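Local coordinates for mandelate racemase/muconate lactonizing enzyme family protein (Sulfitobacter sp. NAS-14.1, PDB 3T4W), which probably acts as a lyase of the enolase superfamily, removing the proton next to the carboxylate of an acid substrate whose identity is not established, at residues N144-G149 with D376-A381; R148-L153 with M355-E360; Q266-A271 with L294-A299. All coordinates share one frame; numbering follows the deposited sequence.

Contact 1 of 3, residues N144-G149 with D376-A381; sequences NERVRG and DGFITA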
loop_
_atom_site.group_PDB
_atom_site.type_symbol
_atom_site.label_atom_id
_atom_site.label_comp_id
_atom_site.label_asym_id
_atom_site.label_seq_id
_atom_site.Cartn_x
_atom_site.Cartn_y
_atom_site.Cartn_z
ATOM N N ASN A 144 -24.334 30.097 4.745
ATOM C CA ASN A 144 -23.502 31.082 5.418
ATOM C C ASN A 144 -24.034 32.499 5.241
ATOM O O ASN A 144 -24.202 32.975 4.117
ATOM C CB ASN A 144 -22.061 30.984 4.906
ATOM C CG ASN A 144 -21.478 29.589 5.080
ATOM O OD1 ASN A 144 -21.272 29.120 6.202
ATOM N ND2 ASN A 144 -21.219 28.916 3.969
ATOM N N GLU A 145 -24.298 33.177 6.348
ATOM C CA GLU A 145 -24.782 34.545 6.260
ATOM C C GLU A 145 -23.656 35.466 5.800
ATOM O O GLU A 145 -23.872 36.380 5.002
ATOM C CB GLU A 145 -25.379 35.003 7.593
ATOM C CG GLU A 145 -26.435 34.042 8.122
ATOM C CD GLU A 145 -27.391 34.683 9.111
ATOM O OE1 GLU A 145 -28.089 33.934 9.833
ATOM O OE2 GLU A 145 -27.451 35.929 9.166
ATOM N N ARG A 146 -22.452 35.204 6.292
ATOM C CA ARG A 146 -21.281 35.980 5.913
ATOM C C ARG A 146 -20.151 35.050 5.512
ATOM O O ARG A 146 -20.145 33.868 5.863
ATOM C CB ARG A 146 -20.824 36.859 7.074
ATOM C CG ARG A 146 -21.721 38.033 7.343
ATOM C CD ARG A 146 -21.636 38.469 8.802
ATOM N NE ARG A 146 -20.470 39.302 9.079
ATOM C CZ ARG A 146 -19.379 38.878 9.708
ATOM N NH1 ARG A 146 -18.369 39.715 9.921
ATOM N NH2 ARG A 146 -19.298 37.619 10.125
ATOM N N VAL A 147 -19.187 35.589 4.783
ATOM C CA VAL A 147 -18.048 34.803 4.351
ATOM C C VAL A 147 -16.746 35.508 4.718
ATOM O O VAL A 147 -16.573 36.706 4.468
ATOM C CB VAL A 147 -18.096 34.523 2.838
ATOM C CG1 VAL A 147 -16.797 33.857 2.369
ATOM C CG2 VAL A 147 -19.306 33.664 2.508
ATOM N N ARG A 148 -15.852 34.752 5.341
ATOM C CA ARG A 148 -14.538 35.233 5.717
ATOM C C ARG A 148 -13.757 35.586 4.460
ATOM O O ARG A 148 -13.753 34.833 3.483
ATOM C CB ARG A 148 -13.809 34.144 6.505
ATOM C CG ARG A 148 -12.668 34.628 7.367
ATOM C CD ARG A 148 -12.031 33.451 8.094
ATOM N NE ARG A 148 -10.702 33.787 8.590
ATOM C CZ ARG A 148 -9.843 32.914 9.107
ATOM N NH1 ARG A 148 -10.160 31.629 9.195
ATOM N NH2 ARG A 148 -8.656 33.332 9.523
ATOM N N GLY A 149 -13.107 36.741 4.479
ATOM C CA GLY A 149 -12.320 37.170 3.345
ATOM C C GLY A 149 -10.845 37.249 3.672
ATOM O O GLY A 149 -10.451 37.283 4.837
ATOM N N ASP A 376 -15.358 45.171 6.774
ATOM C CA ASP A 376 -14.705 44.719 7.999
ATOM C C ASP A 376 -14.214 43.275 7.873
ATOM O O ASP A 376 -14.378 42.465 8.792
ATOM C CB ASP A 376 -15.662 44.854 9.185
ATOM C CG ASP A 376 -16.220 46.259 9.321
ATOM O OD1 ASP A 376 -15.473 47.220 9.025
ATOM O OD2 ASP A 376 -17.400 46.404 9.719
ATOM N N GLY A 377 -13.632 42.956 6.723
ATOM C CA GLY A 377 -13.031 41.654 6.505
ATOM C C GLY A 377 -13.982 40.566 6.045
ATOM O O GLY A 377 -13.551 39.447 5.766
ATOM N N PHE A 378 -15.271 40.873 5.956
ATOM C CA PHE A 378 -16.250 39.847 5.610
ATOM C C PHE A 378 -17.165 40.257 4.472
ATOM O O PHE A 378 -17.298 41.440 4.164
ATOM C CB PHE A 378 -17.081 39.459 6.834
ATOM C CG PHE A 378 -16.335 38.618 7.826
ATOM C CD1 PHE A 378 -16.527 37.246 7.871
ATOM C CD2 PHE A 378 -15.435 39.197 8.712
ATOM C CE1 PHE A 378 -15.836 36.457 8.789
ATOM C CE2 PHE A 378 -14.739 38.419 9.629
ATOM C CZ PHE A 378 -14.941 37.044 9.666
ATOM N N ILE A 379 -17.786 39.269 3.838
ATOM C CA ILE A 379 -18.721 39.543 2.762
ATOM C C ILE A 379 -20.094 38.973 3.095
ATOM O O ILE A 379 -20.228 37.785 3.387
ATOM C CB ILE A 379 -18.238 38.982 1.410
ATOM C CG1 ILE A 379 -16.797 39.411 1.124
ATOM C CG2 ILE A 379 -19.145 39.456 0.293
ATOM C CD1 ILE A 379 -15.734 38.465 1.691
ATOM N N THR A 380 -21.108 39.831 3.055
ATOM C CA THR A 380 -22.473 39.429 3.366
ATOM C C THR A 380 -23.132 38.805 2.141
ATOM O O THR A 380 -22.933 39.278 1.021
ATOM C CB THR A 380 -23.303 40.635 3.844
ATOM O OG1 THR A 380 -22.655 41.240 4.970
ATOM C CG2 THR A 380 -24.703 40.204 4.243
ATOM N N ALA A 381 -23.901 37.739 2.352
ATOM C CA ALA A 381 -24.548 37.039 1.246
ATOM C C ALA A 381 -25.408 38.011 0.455
ATOM O O ALA A 381 -26.316 38.632 1.008
ATOM C CB ALA A 381 -25.396 35.889 1.763
HETATM O O HOH W 1 -11.238 38.077 7.107
#

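Contact 2 of 3, residues R148-L153 with M355-E360; sequences RGYTYL and MCECIE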
loop_
_atom_site.group_PDB
_atom_site.type_symbol
_atom_site.label_atom_id
_atom_site.label_comp_id
_atom_site.label_asym_id
_atom_site.label_seq_id
_atom_site.Cartn_x
_atom_site.Cartn_y
_atom_site.Cartn_z
ATOM N N ARG A 148 -15.852 34.752 5.341
ATOM C CA ARG A 148 -14.538 35.233 5.717
ATOM C C ARG A 148 -13.757 35.586 4.460
ATOM O O ARG A 148 -13.753 34.833 3.483
ATOM C CB ARG A 148 -13.809 34.144 6.505
ATOM C CG ARG A 148 -12.668 34.628 7.367
ATOM C CD ARG A 148 -12.031 33.451 8.094
ATOM N NE ARG A 148 -10.702 33.787 8.590
ATOM C CZ ARG A 148 -9.843 32.914 9.107
ATOM N NH1 ARG A 148 -10.160 31.629 9.195
ATOM N NH2 ARG A 148 -8.656 33.332 9.523
ATOM N N GLY A 149 -13.107 36.741 4.479
ATOM C CA GLY A 149 -12.320 37.170 3.345
ATOM C C GLY A 149 -10.845 37.249 3.672
ATOM O O GLY A 149 -10.451 37.283 4.837
ATOM N N TYR A 150 -10.021 37.261 2.635
ATOM C CA TYR A 150 -8.617 37.578 2.818
ATOM C C TYR A 150 -8.093 38.365 1.635
ATOM O O TYR A 150 -8.679 38.337 0.552
ATOM C CB TYR A 150 -7.782 36.318 3.051
ATOM C CG TYR A 150 -7.481 35.480 1.826
ATOM C CD1 TYR A 150 -8.364 34.498 1.397
ATOM C CD2 TYR A 150 -6.293 35.640 1.127
ATOM C CE1 TYR A 150 -8.083 33.710 0.290
ATOM C CE2 TYR A 150 -6.001 34.857 0.026
ATOM C CZ TYR A 150 -6.899 33.894 -0.390
ATOM O OH TYR A 150 -6.611 33.116 -1.489
ATOM N N THR A 151 -6.996 39.075 1.857
ATOM C CA THR A 151 -6.344 39.822 0.792
ATOM C C THR A 151 -4.846 39.537 0.747
ATOM O O THR A 151 -4.267 38.977 1.678
ATOM C CB THR A 151 -6.560 41.342 0.956
ATOM O OG1 THR A 151 -5.945 42.039 -0.131
ATOM C CG2 THR A 151 -5.958 41.831 2.258
ATOM N N TYR A 152 -4.227 39.930 -0.354
ATOM C CA TYR A 152 -2.793 39.840 -0.506
ATOM C C TYR A 152 -2.217 41.093 0.136
ATOM O O TYR A 152 -2.935 42.077 0.319
ATOM C CB TYR A 152 -2.461 39.805 -1.995
ATOM C CG TYR A 152 -1.185 39.084 -2.361
ATOM C CD1 TYR A 152 -1.217 37.782 -2.848
ATOM C CD2 TYR A 152 0.052 39.715 -2.250
ATOM C CE1 TYR A 152 -0.053 37.123 -3.201
ATOM C CE2 TYR A 152 1.222 39.066 -2.602
ATOM C CZ TYR A 152 1.160 37.770 -3.075
ATOM O OH TYR A 152 2.318 37.119 -3.425
ATOM N N LEU A 153 -0.936 41.064 0.492
ATOM C CA LEU A 153 -0.272 42.253 1.026
ATOM C C LEU A 153 0.184 43.176 -0.106
ATOM O O LEU A 153 1.184 42.919 -0.776
ATOM C CB LEU A 153 0.900 41.874 1.938
ATOM C CG LEU A 153 0.510 41.184 3.257
ATOM C CD1 LEU A 153 1.739 40.951 4.124
ATOM C CD2 LEU A 153 -0.562 41.969 4.032
ATOM N N MET A 355 -12.317 30.479 3.303
ATOM C CA MET A 355 -12.304 31.922 3.099
ATOM C C MET A 355 -12.240 32.237 1.613
ATOM O O MET A 355 -11.878 31.385 0.804
ATOM C CB MET A 355 -11.123 32.565 3.831
ATOM C CG MET A 355 -9.781 31.892 3.564
ATOM S SD MET A 355 -8.413 32.672 4.452
ATOM C CE MET A 355 -9.073 32.691 6.114
ATOM N N CYS A 356 -12.592 33.465 1.263
ATOM C CA CYS A 356 -12.581 33.906 -0.122
ATOM C C CYS A 356 -11.472 34.920 -0.371
ATOM O O CYS A 356 -11.341 35.906 0.365
ATOM C CB CYS A 356 -13.931 34.526 -0.481
ATOM S SG CYS A 356 -15.159 33.343 -1.047
ATOM N N GLU A 357 -10.676 34.674 -1.407
ATOM C CA GLU A 357 -9.671 35.641 -1.837
ATOM C C GLU A 357 -10.361 36.937 -2.250
ATOM O O GLU A 357 -11.387 36.918 -2.930
ATOM C CB GLU A 357 -8.822 35.080 -2.988
ATOM C CG GLU A 357 -7.589 35.922 -3.312
ATOM C CD GLU A 357 -6.447 35.102 -3.909
ATOM O OE1 GLU A 357 -6.717 34.119 -4.628
ATOM O OE2 GLU A 357 -5.271 35.439 -3.657
ATOM N N CYS A 358 -9.804 38.063 -1.823
ATOM C CA CYS A 358 -10.385 39.358 -2.145
ATOM C C CYS A 358 -9.346 40.322 -2.706
ATOM O O CYS A 358 -8.169 40.276 -2.342
ATOM C CB CYS A 358 -11.055 39.975 -0.921
ATOM S SG CYS A 358 -12.537 39.122 -0.372
ATOM N N ILE A 359 -9.800 41.195 -3.597
ATOM C CA ILE A 359 -8.946 42.215 -4.179
ATOM C C ILE A 359 -9.724 43.517 -4.265
ATOM O O ILE A 359 -10.609 43.658 -5.107
ATOM C CB ILE A 359 -8.485 41.818 -5.586
ATOM C CG1 ILE A 359 -7.865 40.418 -5.562
ATOM C CG2 ILE A 359 -7.514 42.856 -6.135
ATOM C CD1 ILE A 359 -7.272 39.982 -6.875
ATOM N N GLU A 360 -9.396 44.459 -3.386
ATOM C CA GLU A 360 -10.073 45.750 -3.355
ATOM C C GLU A 360 -9.308 46.808 -4.135
ATOM O O GLU A 360 -8.295 47.319 -3.675
ATOM C CB GLU A 360 -10.277 46.231 -1.915
ATOM C CG GLU A 360 -11.135 45.312 -1.057
ATOM C CD GLU A 360 -11.532 45.948 0.263
ATOM O OE1 GLU A 360 -11.047 45.484 1.317
ATOM O OE2 GLU A 360 -12.325 46.918 0.245
HETATM O O HOH W 2 -7.327 44.155 -1.336
#

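Contact 3 of 3, residues Q266-A271 with L294-A299; sequences QMAAVA and LRSGAA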
loop_
_atom_site.group_PDB
_atom_site.type_symbol
_atom_site.label_atom_id
_atom_site.label_comp_id
_atom_site.label_asym_id
_atom_site.label_seq_id
_atom_site.Cartn_x
_atom_site.Cartn_y
_atom_site.Cartn_z
ATOM N N GLN A 266 3.717 14.105 -6.074
ATOM C CA GLN A 266 4.804 14.893 -5.514
ATOM C C GLN A 266 4.277 15.916 -4.519
ATOM O O GLN A 266 4.895 16.149 -3.480
ATOM C CB GLN A 266 5.636 15.575 -6.604
ATOM C CG GLN A 266 6.480 14.623 -7.436
ATOM C CD GLN A 266 7.507 13.860 -6.609
ATOM O OE1 GLN A 266 7.591 12.637 -6.684
ATOM N NE2 GLN A 266 8.284 14.581 -5.812
ATOM N N MET A 267 3.140 16.533 -4.817
ATOM C CA MET A 267 2.615 17.520 -3.881
ATOM C C MET A 267 2.253 16.828 -2.572
ATOM O O MET A 267 2.505 17.358 -1.497
ATOM C CB MET A 267 1.428 18.296 -4.459
ATOM C CG MET A 267 0.997 19.494 -3.597
ATOM S SD MET A 267 -0.275 20.521 -4.378
ATOM C CE MET A 267 0.701 21.423 -5.579
ATOM N N ALA A 268 1.685 15.630 -2.665
ATOM C CA ALA A 268 1.366 14.856 -1.468
ATOM C C ALA A 268 2.631 14.579 -0.666
ATOM O O ALA A 268 2.618 14.617 0.571
ATOM C CB ALA A 268 0.674 13.554 -1.829
ATOM N N ALA A 269 3.722 14.301 -1.377
ATOM C CA ALA A 269 5.014 14.084 -0.738
ATOM C C ALA A 269 5.360 15.279 0.144
ATOM O O ALA A 269 5.685 15.123 1.321
ATOM C CB ALA A 269 6.099 13.850 -1.783
ATOM N N VAL A 270 5.269 16.471 -0.432
ATOM C CA VAL A 270 5.475 17.710 0.307
ATOM C C VAL A 270 4.547 17.773 1.514
ATOM O O VAL A 270 4.962 18.132 2.616
ATOM C CB VAL A 270 5.206 18.944 -0.585
ATOM C CG1 VAL A 270 5.168 20.217 0.255
ATOM C CG2 VAL A 270 6.250 19.033 -1.706
ATOM N N ALA A 271 3.287 17.422 1.300
ATOM C CA ALA A 271 2.289 17.528 2.356
ATOM C C ALA A 271 2.662 16.642 3.531
ATOM O O ALA A 271 2.478 17.013 4.688
ATOM C CB ALA A 271 0.911 17.178 1.834
ATOM N N LEU A 294 -7.430 15.129 -3.638
ATOM C CA LEU A 294 -7.946 14.702 -2.340
ATOM C C LEU A 294 -7.541 13.266 -2.027
ATOM O O LEU A 294 -7.138 12.951 -0.911
ATOM C CB LEU A 294 -9.467 14.797 -2.305
ATOM C CG LEU A 294 -10.060 16.187 -2.494
ATOM C CD1 LEU A 294 -11.536 16.063 -2.832
ATOM C CD2 LEU A 294 -9.821 17.056 -1.256
ATOM N N ARG A 295 -7.665 12.396 -3.021
ATOM C CA ARG A 295 -7.456 10.974 -2.815
ATOM C C ARG A 295 -6.044 10.677 -2.308
ATOM O O ARG A 295 -5.853 9.807 -1.467
ATOM C CB ARG A 295 -7.741 10.201 -4.107
ATOM C CG ARG A 295 -8.144 8.758 -3.877
ATOM C CD ARG A 295 -8.425 8.015 -5.175
ATOM N NE ARG A 295 -9.511 8.611 -5.949
ATOM C CZ ARG A 295 -9.380 9.055 -7.197
ATOM N NH1 ARG A 295 -10.425 9.577 -7.829
ATOM N NH2 ARG A 295 -8.204 8.966 -7.816
ATOM N N SER A 296 -5.064 11.427 -2.805
ATOM C CA SER A 296 -3.656 11.139 -2.550
ATOM C C SER A 296 -3.085 11.932 -1.380
ATOM O O SER A 296 -1.936 11.717 -0.985
ATOM C CB SER A 296 -2.834 11.462 -3.793
ATOM O OG SER A 296 -2.590 12.857 -3.855
ATOM N N GLY A 297 -3.873 12.859 -0.842
ATOM C CA GLY A 297 -3.429 13.675 0.274
ATOM C C GLY A 297 -2.542 14.829 -0.152
ATOM O O GLY A 297 -1.784 15.376 0.648
ATOM N N ALA A 298 -2.648 15.210 -1.416
ATOM C CA ALA A 298 -1.798 16.246 -1.975
ATOM C C ALA A 298 -2.126 17.624 -1.411
ATOM O O ALA A 298 -1.286 18.525 -1.430
ATOM C CB ALA A 298 -1.894 16.250 -3.496
ATOM N N ALA A 299 -3.342 17.793 -0.904
ATOM C CA ALA A 299 -3.738 19.104 -0.412
ATOM C C ALA A 299 -4.955 19.010 0.489
ATOM O O ALA A 299 -5.872 18.236 0.230
ATOM C CB ALA A 299 -4.004 20.043 -1.581
#

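Contact 1 of 3, residues N144-G149 with D376-A381
Arg146 lays its guanidinium flat over one face of the Phe378 ring, the planes 24° apart and Arg146 CZ 4.0 Å from the ring centroid, a cation-pi stack. The chain of Arg146 reaches this place by bending at chi3 (81°), which turns the group back across the ring, with NH1 above its rim near CG. Beyond it, Phe378 CE1 meets Arg148 CB at 3.8 Å, so the flat apolar ring is bordered by two arginines on the same face of the sheet. Val147 and Ile379 point to the other face, where branched aliphatic side chains suit a buried position against helix 337-349.

Underneath, the backbones pair antiparallel. Val147 and Ile379 form a hydrogen-bonded pair: Val147 N donates to Ile379 O at 2.8 Å, and Ile379 N returns a bond to Val147 O. Hydrogen bonds from Ala381 N to Glu145 O and from Gly149 N to Gly377 O flank them. A water also joins Gly149 O to Gly377 O. Gly377 has a positive phi (85°), at which a side chain would press on the preceding carbonyl. Farther out, Arg148 forms a salt bridge with Asp226 and a cation-pi contact with Tyr417 of the second subunit. The late strand 378-380 thus adds itself antiparallel to the beginning of strand 146-152, the first strand of the enolase-type barrel.

Contact 2 of 3, residues R148-L153 with M355-E360
Cys356 N donates a hydrogen bond to Arg148 O at 2.9 Å, nearly straight at 161°, with Met355 CA making a minor CA-H...O contact to the same oxygen. Across the pair, Cys356 O accepts Tyr150 N (3.0 Å), with Gly149 CA also near it. Farther along, where Thr151 comes level with Cys358, the register is loose.

These bonds join parallel strands. In the (beta/alpha)7beta barrel of the enolase superfamily, strand 146-152 is the first of the barrel and strand 356-358 the last, so their pairing closes the ring of strands.

Tyr150 and Glu357 are paired on one face of this sheet. With chi1 at 77°, which sets CG between the backbone N and the carbonyl carbon, the Tyr150 ring lies across the neighbouring strand, and Glu357 CA sits over its face 3.7 Å from the centroid, a CH-pi contact. Met355 SD approaches the same ring obliquely, 4.4 Å from its centroid, a Met-aromatic contact that suits a soft, polarisable sulfur. Tyr150 OH lies close to the Glu357 carboxylate but at a poor angle for a bond between them; both turn to Lys187, which forms a salt bridge with Glu357 OE2 and a hydrogen bond with Tyr150 OH. Glu357 OE1 accepts Leu333 N as well, so the buried carboxylate is held at both oxygens.

On the opposite face Gly149, lacking a side chain, allows Cys358 SG to come within 4.2 Å of its CA. Beyond the paired residues a water bridges Thr151 OG1 and Glu360 N.

Contact 3 of 3, residues Q266-A271 with L294-A299
With CG turned opposite its backbone N (chi1 -171°), Met267 extends along the edge of the 294-299 turn, its CG beside Ala298 O at 3.3 Å; a bend at chi3 (-76°) then carries the methyl end away from that turn. On the other partner, Gly297 takes a positive phi of 80°, the signature of the Schellman motif that ends helix 287-295, and this reversal swings the chain round so that Ala298 comes to lie against helix 264-273. Glycine suits the place because it adopts such angles readily.

What meets there is mostly backbone and small side chains. The backbones of Ala268 and Ala298 run close together, since each alanine brings only a methyl group. Ala298 CB fits between Met267 CB, at 4.0 Å, and Ala268 CB, at 4.1 Å. Ala268 CB in turn abuts Ser296 O at 3.3 Å, and one helical turn on, Ala271 CB lies beside Gly297 O at 3.5 Å. One side of helix 264-273, marked by Met267, Ala268 and Ala271, thus meets the turn through packing of side-chain carbons at Ala298 and through carbons lying against carbonyl oxygens. Ser296 OG, though hydrogen-bonded to Pro292 O of its own helix, still lies beside Ala268 CB.

The flexible thioether of Met267 continues inward to Val278 and Thr280 of strand 278-280 and to the loop residues Pro258 and Ile259. On another side of the helix, Val270 packs on helix 237-247. The contact therefore joins helix 264-273 to the turn that follows helix 287-295, the next outer helix of the barrel, with strand 278-280 between the two helices in the chain and beneath Met267 and Ala271.

Overall arrangement
Contacts 1 and 2 share Arg148 and Gly149 and lie on the same strand, 146-152, their centres 11 Å apart. Two late strands, 378-380 and 356-358, reach this first one by different edges, and Val147 CG1 and Cys356 SG touch at 3.8 Å between the two contacts. Contact 3, in the outer layer, lies about 30 Å from contact 1 and 25 Å from contact 2, centre to centre, and is nested along the chain inside the loops both close. Contact 2 closes the barrel, contact 1 attaches a further strand to its first one, and contact 3 packs a helix against the turn after the next helix of the outer layer.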